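Local coordinates for DNA mismatch repair protein MUTS (Thermus aquaticus, PDB 1EWQ) that recognises mismatched bases in DNA as a two-subunit sensor with weak ATPase activity, beginning the repair of replication errors, at the interface of chains A and B. Numbering follows the deposited sequence. Chains: chain A/B, DNA mismatch repair protein MUTS.

Contact 1: the interface of chains A and B. Residues chain A 738, 741-742, 745, 747; chain B 639-640, 643, 676.
The backbone carbonyl oxygen of A:Gly738 abuts the rim of the B:Phe639 ring, with O 3.3 Å from CE2 and 3.6 Å from CZ. It is a close carbon-to-oxygen contact, not a conventional hydrogen bond. One turn further along the A helix, the branch of A:Val741 meets the same ring: its CB lies in the ring plane at the edge, and its CG1 comes to 3.8 Å from CD2. B:Phe639 gets there because its CG is anti to the backbone N (chi1 177°), which swings the ring toward chain A. On one face of the ring sits CG of B:Met643, a selenomethionine of the same chain, 3.6 Å above the plane and toward the rim. This CG also faces A:Ala742. CB of B:Met643 meets the methyl CB of A:Ala745 at 3.4 Å, a tight fit that small alanines permit. The selenium carries the contact onward to the A:Ala742 methyl, and CD1 of B:Ile676 reaches that methyl from another helix. A leucine in place of B:Phe639 would probably leave A:Val741 and the A:Gly738 carbonyl with a poorer partner and B:Met643 with less to lean on. In the fold, the short helix 738-744 of the C-terminal helix-turn-helix of A packs on helices 638-652 and 670-687 of the B ATPase domain.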
ATOM      1  N   GLY A 738       5.286 -37.048 -16.126  1.00 33.10           N
ATOM      2  CA  GLY A 738       5.164 -36.823 -14.693  1.00 32.99           C
ATOM      3  C   GLY A 738       6.341 -37.324 -13.880  1.00 32.96           C
ATOM      4  O   GLY A 738       6.946 -36.576 -13.106  1.00 32.52           O
ATOM      5  N   VAL A 741       9.490 -35.395 -14.730  1.00 33.38           N
ATOM      6  CA  VAL A 741       9.461 -34.081 -14.104  1.00 32.79           C
ATOM      7  C   VAL A 741       9.795 -34.240 -12.624  1.00 32.75           C
ATOM      8  O   VAL A 741      10.525 -33.422 -12.056  1.00 32.62           O
ATOM      9  CB  VAL A 741       8.073 -33.413 -14.278  1.00 32.86           C
ATOM     10  CG1 VAL A 741       8.023 -32.103 -13.506  1.00 32.46           C
ATOM     11  CG2 VAL A 741       7.802 -33.170 -15.761  1.00 32.05           C
ATOM     12  N   ALA A 742       9.276 -35.304 -12.012  1.00 32.56           N
ATOM     13  CA  ALA A 742       9.546 -35.589 -10.607  1.00 32.77           C
ATOM     14  C   ALA A 742      11.051 -35.788 -10.441  1.00 33.30           C
ATOM     15  O   ALA A 742      11.671 -35.217  -9.539  1.00 32.97           O
ATOM     16  CB  ALA A 742       8.799 -36.856 -10.157  1.00 32.52           C
ATOM     17  N   ALA A 745      12.705 -32.665 -10.500  1.00 35.70           N
ATOM     18  CA  ALA A 745      12.462 -31.907  -9.275  1.00 34.77           C
ATOM     19  C   ALA A 745      13.362 -32.369  -8.125  1.00 34.03           C
ATOM     20  O   ALA A 745      13.347 -31.786  -7.041  1.00 33.97           O
ATOM     21  CB  ALA A 745      10.996 -32.031  -8.871  1.00 34.58           C
ATOM     22  N   LEU A 747      13.497 -35.793  -6.950  1.00 31.71           N
ATOM     23  CA  LEU A 747      13.070 -37.017  -6.265  1.00 31.80           C
ATOM     24  C   LEU A 747      14.256 -37.975  -6.326  1.00 31.72           C
ATOM     25  O   LEU A 747      14.907 -38.104  -7.361  1.00 31.32           O
ATOM     26  CB  LEU A 747      11.878 -37.677  -6.966  1.00 31.91           C
ATOM     27  CG  LEU A 747      10.474 -37.606  -6.357  1.00 32.68           C
ATOM     28  CD1 LEU A 747       9.600 -38.635  -7.046  1.00 32.61           C
ATOM     29  CD2 LEU A 747      10.491 -37.891  -4.867  1.00 32.81           C
TER
ATOM     30  N   PHE B 639       2.936 -28.863  -9.986  1.00 34.19           N
ATOM     31  CA  PHE B 639       3.401 -30.234  -9.792  1.00 34.31           C
ATOM     32  C   PHE B 639       4.889 -30.304  -9.451  1.00 34.70           C
ATOM     33  O   PHE B 639       5.286 -31.018  -8.525  1.00 34.52           O
ATOM     34  CB  PHE B 639       3.129 -31.059 -11.051  1.00 33.88           C
ATOM     35  CG  PHE B 639       3.637 -32.476 -10.980  1.00 33.42           C
ATOM     36  CD1 PHE B 639       2.969 -33.436 -10.215  1.00 33.22           C
ATOM     37  CD2 PHE B 639       4.781 -32.853 -11.685  1.00 32.90           C
ATOM     38  CE1 PHE B 639       3.434 -34.760 -10.153  1.00 32.75           C
ATOM     39  CE2 PHE B 639       5.258 -34.170 -11.632  1.00 33.15           C
ATOM     40  CZ  PHE B 639       4.583 -35.127 -10.864  1.00 32.71           C
HETATM   41  N   MSE B 640       5.713 -29.561 -10.185  1.00 35.06           N
HETATM   42  CA  MSE B 640       7.147 -29.597  -9.929  1.00 35.76           C
HETATM   43  C   MSE B 640       7.490 -29.003  -8.571  1.00 34.99           C
HETATM   44  O   MSE B 640       8.375 -29.505  -7.875  1.00 34.73           O
HETATM   45  CB  MSE B 640       7.910 -28.864 -11.021  1.00 37.75           C
HETATM   46  CG  MSE B 640       9.414 -29.029 -10.919  1.00 40.66           C
HETATM   47 SE   MSE B 640      10.255 -28.068 -12.361  1.00 46.48          SE
HETATM   48  CE  MSE B 640      10.793 -26.536 -11.441  1.00 44.16           C
HETATM   49  N   MSE B 643       6.777 -31.668  -6.132  1.00 30.22           N
HETATM   50  CA  MSE B 643       7.763 -32.741  -6.185  1.00 29.76           C
HETATM   51  C   MSE B 643       9.050 -32.264  -5.517  1.00 30.17           C
HETATM   52  O   MSE B 643       9.747 -33.053  -4.867  1.00 29.98           O
HETATM   53  CB  MSE B 643       8.058 -33.164  -7.625  1.00 29.62           C
HETATM   54  CG  MSE B 643       6.927 -33.921  -8.318  1.00 29.74           C
HETATM   55 SE   MSE B 643       6.302 -35.468  -7.313  1.00 29.96          SE
HETATM   56  CE  MSE B 643       4.799 -34.632  -6.425  1.00 29.11           C
ATOM     57  N   ILE B 676       3.699 -42.395  -8.564  1.00 25.22           N
ATOM     58  CA  ILE B 676       4.485 -41.507  -7.712  1.00 25.53           C
ATOM     59  C   ILE B 676       4.102 -41.560  -6.233  1.00 25.58           C
ATOM     60  O   ILE B 676       4.959 -41.717  -5.371  1.00 25.81           O
ATOM     61  CB  ILE B 676       4.353 -40.039  -8.166  1.00 26.11           C
ATOM     62  CG1 ILE B 676       4.952 -39.871  -9.559  1.00 26.60           C
ATOM     63  CG2 ILE B 676       5.026 -39.110  -7.158  1.00 25.62           C
ATOM     64  CD1 ILE B 676       6.430 -40.165  -9.620  1.00 27.94           C
TER

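Contact 2: the interface of chains A and B. Residues chain A 445-446; chain B 469-471.
A:Val445 and A:Phe446, in the turn after strand 439-443, press on the B segment that leaves strand 465-469. The tight centre is the far end of the A:Phe446 ring, set against the main-chain oxygens of B:Thr469 and B:Leu470. The same end of the ring also meets the B:Thr469 methyl CG2, which is 4.0 Å from CE2 of A:Phe446. B:Leu470 turns its side chain away from A:Phe446 and offers backbone instead. Beside this lies a narrower contact at A:Val445. Its CG1, anti to the backbone N (chi1 -176°), packs on the start of B:Lys471 and sits 3.7 Å from both CA and CB. The side chains cross at about a right angle, and contact stays at the root of the lysine, with the valine methyl CG1 coming no nearer than 4.2 Å to CG of B:Lys471. Beyond that the contact loosens: past CG the lysine chain runs away from A:Val445, extended until it bends at its last torsion (chi4 62°). This is a small van der Waals patch between hairpins of the DNA-binding domain IV, one from each subunit. At its tip, the A:Phe446 CZ is straddled by two carbonyl oxygens on opposite sides of the ring plane, O of B:Thr469 at 3.5 Å and O of B:Leu470 at 3.6 Å.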
ATOM      1  N   VAL A 445       1.718  45.832   4.984  1.00 36.20           N
ATOM      2  CA  VAL A 445       1.353  46.295   6.312  1.00 36.61           C
ATOM      3  C   VAL A 445       1.314  47.815   6.481  1.00 36.60           C
ATOM      4  O   VAL A 445       0.421  48.339   7.147  1.00 36.79           O
ATOM      5  CB  VAL A 445       2.287  45.705   7.381  1.00 36.81           C
ATOM      6  CG1 VAL A 445       1.807  46.125   8.769  1.00 36.84           C
ATOM      7  CG2 VAL A 445       2.322  44.178   7.254  1.00 37.01           C
ATOM      8  N   PHE A 446       2.266  48.526   5.883  1.00 36.30           N
ATOM      9  CA  PHE A 446       2.296  49.980   6.013  1.00 35.78           C
ATOM     10  C   PHE A 446       1.991  50.746   4.729  1.00 35.21           C
ATOM     11  O   PHE A 446       1.824  51.962   4.765  1.00 35.41           O
ATOM     12  CB  PHE A 446       3.654  50.439   6.575  1.00 35.88           C
ATOM     13  CG  PHE A 446       3.947  49.921   7.963  1.00 36.27           C
ATOM     14  CD1 PHE A 446       4.568  48.687   8.150  1.00 36.33           C
ATOM     15  CD2 PHE A 446       3.575  50.659   9.086  1.00 36.25           C
ATOM     16  CE1 PHE A 446       4.816  48.193   9.439  1.00 36.60           C
ATOM     17  CE2 PHE A 446       3.817  50.177  10.380  1.00 36.61           C
ATOM     18  CZ  PHE A 446       4.437  48.943  10.558  1.00 36.60           C
TER
ATOM     19  N   THR B 469       8.332  48.839  15.009  1.00 50.29           N
ATOM     20  CA  THR B 469       6.928  49.153  14.794  1.00 50.11           C
ATOM     21  C   THR B 469       6.234  48.050  14.008  1.00 50.29           C
ATOM     22  O   THR B 469       6.703  47.636  12.943  1.00 50.16           O
ATOM     23  CB  THR B 469       6.754  50.476  14.014  1.00 49.83           C
ATOM     24  OG1 THR B 469       7.555  51.504  14.611  1.00 49.57           O
ATOM     25  CG2 THR B 469       5.292  50.904  14.033  1.00 49.56           C
ATOM     26  N   LEU B 470       5.112  47.583  14.543  1.00 50.61           N
ATOM     27  CA  LEU B 470       4.337  46.538  13.897  1.00 51.17           C
ATOM     28  C   LEU B 470       2.996  47.086  13.436  1.00 51.44           C
ATOM     29  O   LEU B 470       2.687  48.257  13.627  1.00 51.21           O
ATOM     30  CB  LEU B 470       4.105  45.362  14.853  1.00 51.39           C
ATOM     31  CG  LEU B 470       5.314  44.517  15.279  1.00 51.65           C
ATOM     32  CD1 LEU B 470       6.225  45.315  16.200  1.00 51.67           C
ATOM     33  CD2 LEU B 470       4.819  43.273  15.995  1.00 51.91           C
ATOM     34  N   LYS B 471       2.204  46.211  12.834  1.00 52.03           N
ATOM     35  CA  LYS B 471       0.890  46.553  12.312  1.00 52.76           C
ATOM     36  C   LYS B 471       0.024  47.405  13.230  1.00 53.00           C
ATOM     37  O   LYS B 471      -0.421  48.488  12.849  1.00 53.05           O
ATOM     38  CB  LYS B 471       0.123  45.272  11.974  1.00 53.07           C
ATOM     39  CG  LYS B 471      -1.303  45.512  11.495  1.00 53.55           C
ATOM     40  CD  LYS B 471      -2.139  44.241  11.601  1.00 53.78           C
ATOM     41  CE  LYS B 471      -3.549  44.456  11.064  1.00 53.74           C
ATOM     42  NZ  LYS B 471      -3.533  44.803   9.613  1.00 53.70           N
TER

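Contact 1 and contact 2 lie about 85 Å apart, measured between the centres of their C-alpha atoms, and share no residue or secondary-structure element. Contact 1 joins helices at the ATPase end of the dimer; contact 2 brings hairpin turns together at the opposite, DNA-binding end. Each has a twin with the chains exchanged, because the interface is two-fold symmetric. Together they close the two subunits into a ring at both ends. The broader helical packing of contact 1 looks like the more durable join, whereas the slight contact 2 could plausibly part to let DNA in, though the structure alone does not show this.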